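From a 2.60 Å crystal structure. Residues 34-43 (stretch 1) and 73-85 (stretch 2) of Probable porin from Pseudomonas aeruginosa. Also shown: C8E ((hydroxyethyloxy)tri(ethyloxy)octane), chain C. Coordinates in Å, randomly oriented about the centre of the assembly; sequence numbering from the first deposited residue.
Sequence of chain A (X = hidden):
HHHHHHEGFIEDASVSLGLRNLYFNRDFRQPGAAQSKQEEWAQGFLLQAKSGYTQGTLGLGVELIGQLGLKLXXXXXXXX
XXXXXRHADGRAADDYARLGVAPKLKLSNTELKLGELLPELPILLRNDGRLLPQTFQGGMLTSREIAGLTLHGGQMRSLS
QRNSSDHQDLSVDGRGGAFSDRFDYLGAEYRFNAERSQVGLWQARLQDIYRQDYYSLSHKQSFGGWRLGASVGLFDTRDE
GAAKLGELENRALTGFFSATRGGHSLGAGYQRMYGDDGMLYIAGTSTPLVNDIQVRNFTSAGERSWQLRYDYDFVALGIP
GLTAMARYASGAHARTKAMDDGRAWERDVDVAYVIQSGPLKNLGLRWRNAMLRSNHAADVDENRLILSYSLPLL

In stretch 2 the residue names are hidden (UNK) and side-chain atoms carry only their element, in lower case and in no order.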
# COMPACT_ATOMS: atom_id res chain seq x y z
N ALA A 34 7.07 24.54 13.41
CA ALA A 34 5.89 25.27 12.93
C ALA A 34 4.60 24.56 13.37
O ALA A 34 3.86 25.08 14.21
CB ALA A 34 5.93 25.47 11.42
N GLN A 35 4.35 23.38 12.81
CA GLN A 35 3.29 22.49 13.29
C GLN A 35 3.85 21.43 14.25
O GLN A 35 4.72 20.64 13.87
CB GLN A 35 2.55 21.81 12.14
CG GLN A 35 1.10 21.47 12.50
CD GLN A 35 0.52 20.37 11.64
OE1 GLN A 35 1.21 19.77 10.81
NE2 GLN A 35 -0.77 20.09 11.84
N SER A 36 3.33 21.40 15.46
CA SER A 36 3.85 20.52 16.50
C SER A 36 3.38 19.07 16.37
O SER A 36 4.03 18.15 16.86
CB SER A 36 3.47 21.05 17.88
OG SER A 36 4.03 20.25 18.90
N LYS A 37 2.24 18.88 15.71
CA LYS A 37 1.52 17.62 15.85
C LYS A 37 0.46 17.44 14.78
O LYS A 37 -0.17 18.41 14.35
CB LYS A 37 0.84 17.62 17.23
CG LYS A 37 0.19 16.33 17.62
CD LYS A 37 -0.85 16.56 18.71
CE LYS A 37 -0.29 17.22 19.95
NZ LYS A 37 -1.34 17.28 21.01
N GLN A 38 0.29 16.21 14.32
CA GLN A 38 -0.92 15.82 13.59
C GLN A 38 -1.67 14.86 14.49
O GLN A 38 -1.24 13.72 14.68
CB GLN A 38 -0.59 15.13 12.27
CG GLN A 38 0.12 15.99 11.24
CD GLN A 38 0.77 15.16 10.12
OE1 GLN A 38 0.60 13.94 10.04
NE2 GLN A 38 1.52 15.84 9.25
N GLU A 39 -2.79 15.31 15.05
CA GLU A 39 -3.58 14.43 15.91
C GLU A 39 -5.04 14.49 15.56
O GLU A 39 -5.72 15.47 15.89
CB GLU A 39 -3.42 14.81 17.38
CG GLU A 39 -4.23 13.94 18.32
CD GLU A 39 -4.15 14.43 19.75
OE1 GLU A 39 -4.00 15.65 19.95
OE2 GLU A 39 -4.24 13.59 20.67
N GLU A 40 -5.54 13.45 14.90
CA GLU A 40 -6.96 13.40 14.52
C GLU A 40 -7.61 12.06 14.85
O GLU A 40 -6.93 11.06 15.09
CB GLU A 40 -7.13 13.75 13.04
CG GLU A 40 -6.87 15.21 12.71
CD GLU A 40 -6.99 15.51 11.23
OE1 GLU A 40 -7.68 16.50 10.88
OE2 GLU A 40 -6.38 14.77 10.42
N TRP A 41 -8.94 12.07 14.87
CA TRP A 41 -9.70 10.86 15.14
C TRP A 41 -10.93 10.81 14.23
O TRP A 41 -11.70 11.77 14.16
CB TRP A 41 -10.14 10.88 16.59
CG TRP A 41 -10.89 9.67 16.99
CD1 TRP A 41 -10.75 8.41 16.49
CD2 TRP A 41 -11.91 9.60 18.00
NE1 TRP A 41 -11.62 7.56 17.12
CE2 TRP A 41 -12.35 8.26 18.05
CE3 TRP A 41 -12.50 10.53 18.86
CZ2 TRP A 41 -13.34 7.83 18.93
CZ3 TRP A 41 -13.49 10.11 19.73
CH2 TRP A 41 -13.90 8.78 19.76
N ALA A 42 -11.12 9.69 13.54
CA ALA A 42 -12.13 9.60 12.48
C ALA A 42 -12.72 8.20 12.38
O ALA A 42 -12.09 7.21 12.78
CB ALA A 42 -11.52 10.00 11.14
N GLN A 43 -13.92 8.13 11.83
CA GLN A 43 -14.59 6.87 11.60
C GLN A 43 -14.86 6.71 10.11
O GLN A 43 -15.47 7.59 9.48
CB GLN A 43 -15.92 6.82 12.35
CG GLN A 43 -16.76 5.59 12.01
CD GLN A 43 -16.09 4.32 12.49
OE1 GLN A 43 -15.46 4.32 13.55
NE2 GLN A 43 -16.23 3.24 11.72
N UNK A 73 -12.76 13.98 15.90
CA UNK A 73 -12.03 14.99 16.66
C UNK A 73 -10.88 15.57 15.85
O UNK A 73 -10.06 14.83 15.28
c UNK A 73 -10.95 15.45 18.92
o UNK A 73 -9.73 15.70 18.89
o UNK A 73 -11.73 16.03 19.72
c UNK A 73 -11.51 14.39 17.98
N UNK A 74 -10.82 16.90 15.79
CA UNK A 74 -9.76 17.61 15.09
C UNK A 74 -9.77 19.09 15.45
O UNK A 74 -10.80 19.65 15.80
c UNK A 74 -9.90 17.45 13.57
o UNK A 74 -8.84 18.11 12.89
N UNK A 75 -8.59 19.70 15.35
CA UNK A 75 -8.42 21.13 15.56
C UNK A 75 -7.45 21.58 14.47
O UNK A 75 -6.52 20.84 14.14
o UNK A 75 -7.79 22.79 17.22
c UNK A 75 -7.85 21.40 16.95
N UNK A 76 -7.68 22.77 13.87
CA UNK A 76 -6.89 23.17 12.69
C UNK A 76 -5.38 23.16 12.93
O UNK A 76 -4.62 22.86 12.01
c UNK A 76 -7.39 24.60 12.40
c UNK A 76 -8.67 23.80 14.26
c UNK A 76 -8.79 24.64 13.00
N UNK A 77 -4.95 23.44 14.16
CA UNK A 77 -3.52 23.44 14.50
C UNK A 77 -2.85 22.06 14.37
O UNK A 77 -1.63 21.94 14.44
c UNK A 77 -4.04 23.23 16.97
o UNK A 77 -5.26 23.04 16.82
o UNK A 77 -3.42 22.82 17.98
c UNK A 77 -3.28 24.00 15.90
N UNK A 78 -3.65 21.03 14.15
CA UNK A 78 -3.11 19.68 14.15
C UNK A 78 -3.79 18.74 13.17
O UNK A 78 -3.99 17.57 13.49
n UNK A 78 -6.89 16.87 17.90
c UNK A 78 -3.22 19.10 15.57
c UNK A 78 -4.62 19.15 16.16
n UNK A 78 -5.97 18.96 18.19
c UNK A 78 -7.00 18.12 18.32
n UNK A 78 -8.14 18.54 18.86
c UNK A 78 -4.68 18.63 17.59
N UNK A 79 -4.10 19.22 11.96
CA UNK A 79 -5.07 18.54 11.08
C UNK A 79 -4.58 17.79 9.81
O UNK A 79 -5.37 17.13 9.14
c UNK A 79 -6.22 19.52 10.71
N UNK A 80 -3.30 17.87 9.45
CA UNK A 80 -2.89 17.23 8.21
C UNK A 80 -2.63 15.73 8.28
O UNK A 80 -1.79 15.22 7.54
N UNK A 81 -3.35 15.01 9.13
CA UNK A 81 -2.99 13.62 9.44
C UNK A 81 -3.18 12.64 8.29
O UNK A 81 -2.59 11.56 8.30
o UNK A 81 -5.05 12.66 10.24
c UNK A 81 -3.77 13.12 10.64
N UNK A 82 -4.01 13.00 7.32
CA UNK A 82 -4.35 12.10 6.24
C UNK A 82 -5.60 11.27 6.47
O UNK A 82 -5.94 10.44 5.64
N UNK A 83 -6.28 11.48 7.60
CA UNK A 83 -7.56 10.80 7.85
C UNK A 83 -8.69 11.57 7.19
O UNK A 83 -9.75 11.02 6.89
c UNK A 83 -7.89 10.73 9.34
c UNK A 83 -7.57 9.95 11.68
c UNK A 83 -6.26 8.94 9.82
c UNK A 83 -6.88 10.20 10.35
N UNK A 84 -8.45 12.87 6.99
CA UNK A 84 -9.49 13.78 6.53
C UNK A 84 -8.92 14.80 5.55
O UNK A 84 -7.74 15.17 5.65
c UNK A 84 -10.81 13.83 8.88
c UNK A 84 -11.03 14.84 9.99
c UNK A 84 -10.11 14.54 7.72
c UNK A 84 -12.14 13.24 8.44
N UNK A 85 -9.75 15.24 4.60
CA UNK A 85 -9.37 16.38 3.76
C UNK A 85 -9.23 17.63 4.63
O UNK A 85 -9.78 17.70 5.73
c UNK A 85 -11.05 14.67 4.21
c UNK A 85 -10.55 16.53 2.79
c UNK A 85 -11.68 15.79 3.43
C3 C8E C . -9.58 13.82 22.11
C4 C8E C . -10.51 12.62 22.03
C5 C8E C . -9.95 11.57 21.07
C6 C8E C . -9.88 10.20 21.74
C7 C8E C . -9.85 9.05 20.73
C8 C8E C . -9.53 7.73 21.41
O9 C8E C . -10.29 6.67 20.84
C10 C8E C . -9.56 5.92 19.90
C11 C8E C . -10.24 4.57 19.67
O12 C8E C . -9.55 3.81 18.70
C13 C8E C . -9.31 2.49 19.14

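Position 73 carries two carbons, the second bearing two oxygens: a short carboxylate. Its backbone pairs with Trp-41 in an antiparallel bridge, N to Trp-41 O and Trp-41 N to its O both 3.0 Å, and its CB lies 4.0 Å from Trp-41 CB, at the edge of the indole. The carboxylate makes it Asp-73; a planar fork of this length could also be an asparagine amide, but two oxygens rather than one oxygen and one nitrogen exclude it.

Position 74 has one carbon and one oxygen. The oxygen stands 2.8 Å from Glu-40 OE1 as a hydrogen-bond donor, so this is Ser-74. Position 75 repeats the pattern, one carbon then one oxygen, with nothing of stretch 1 in reach: Ser-75. At position 76 three carbons close a ring onto the backbone N, which defines Pro-76; its CB points away from stretch 1.

Position 77 again shows two carbons with two terminal oxygens, hence Asp-77. Its side chain stays 6.1 Å from stretch 1, and one carboxylate oxygen accepts from Ser-75 OG instead (OD1 to OG, 2.6 Å). Only its backbone engages, accepting a weak hydrogen bond from Gln-35 NE2 to Asp-77 O (3.3 Å).

Position 78 is the longest side chain: three carbons, a nitrogen, then a carbon with two more nitrogens. This guanidinium identifies Arg-78. NH1 donates a weak hydrogen bond to Glu-39 O (2.7 Å, 130°), which lies near the guanidinium plane, and also reaches Asp-73 OD1 at 3.2 Å in a salt bridge. Glu-39 OE1 is 3.7 Å from Arg-78 NH1 but well out of that plane, so this long salt bridge is a matter of charge alone.

Position 79 has a single carbon, Ala-79; the CB direction is away overall, yet CB lies 3.4 Å from Glu-40 OE1. Position 80 has no side-chain atoms and is Gly-80, its O lying 3.6 Å from Gln-38 CD. At position 81 one carbon and one oxygen give Ser-81, whose OG donates to Glu-40 OE2 at 2.5 Å and accepts from the backbone N of position 83 at 3.1 Å. Position 82 is bare, Gly-82; with phi/psi of 93/3°, a CB would jam against the preceding carbonyl O.

Positions 83 and 84 each hold four carbons forked at the second, Leu-83 and Leu-84. Ala-42 CB meets Leu-83 CD1 at 4.0 Å and Leu-84 CD2 at 4.3 Å. Position 85, three carbons in a ring on N, is Pro-85, beyond contact.

The contact, burying 819 Å² in total, combines backbone pairing with a buried carboxylate. Trp-41 and Asp-73 anchor the register, and Glu-39 N to Arg-78 O (3.0 Å) adds a further backbone hydrogen bond. Between them Glu-40 points toward stretch 2, where two serine hydroxyls each donate to one of its oxygens, while the leucines pack against Ala-42. Outside, C8E C7 covers one face of the indole, 3.5 Å from Trp-41 CD2.

Stretch 2 73-85: DSSPDRAGSGLLP
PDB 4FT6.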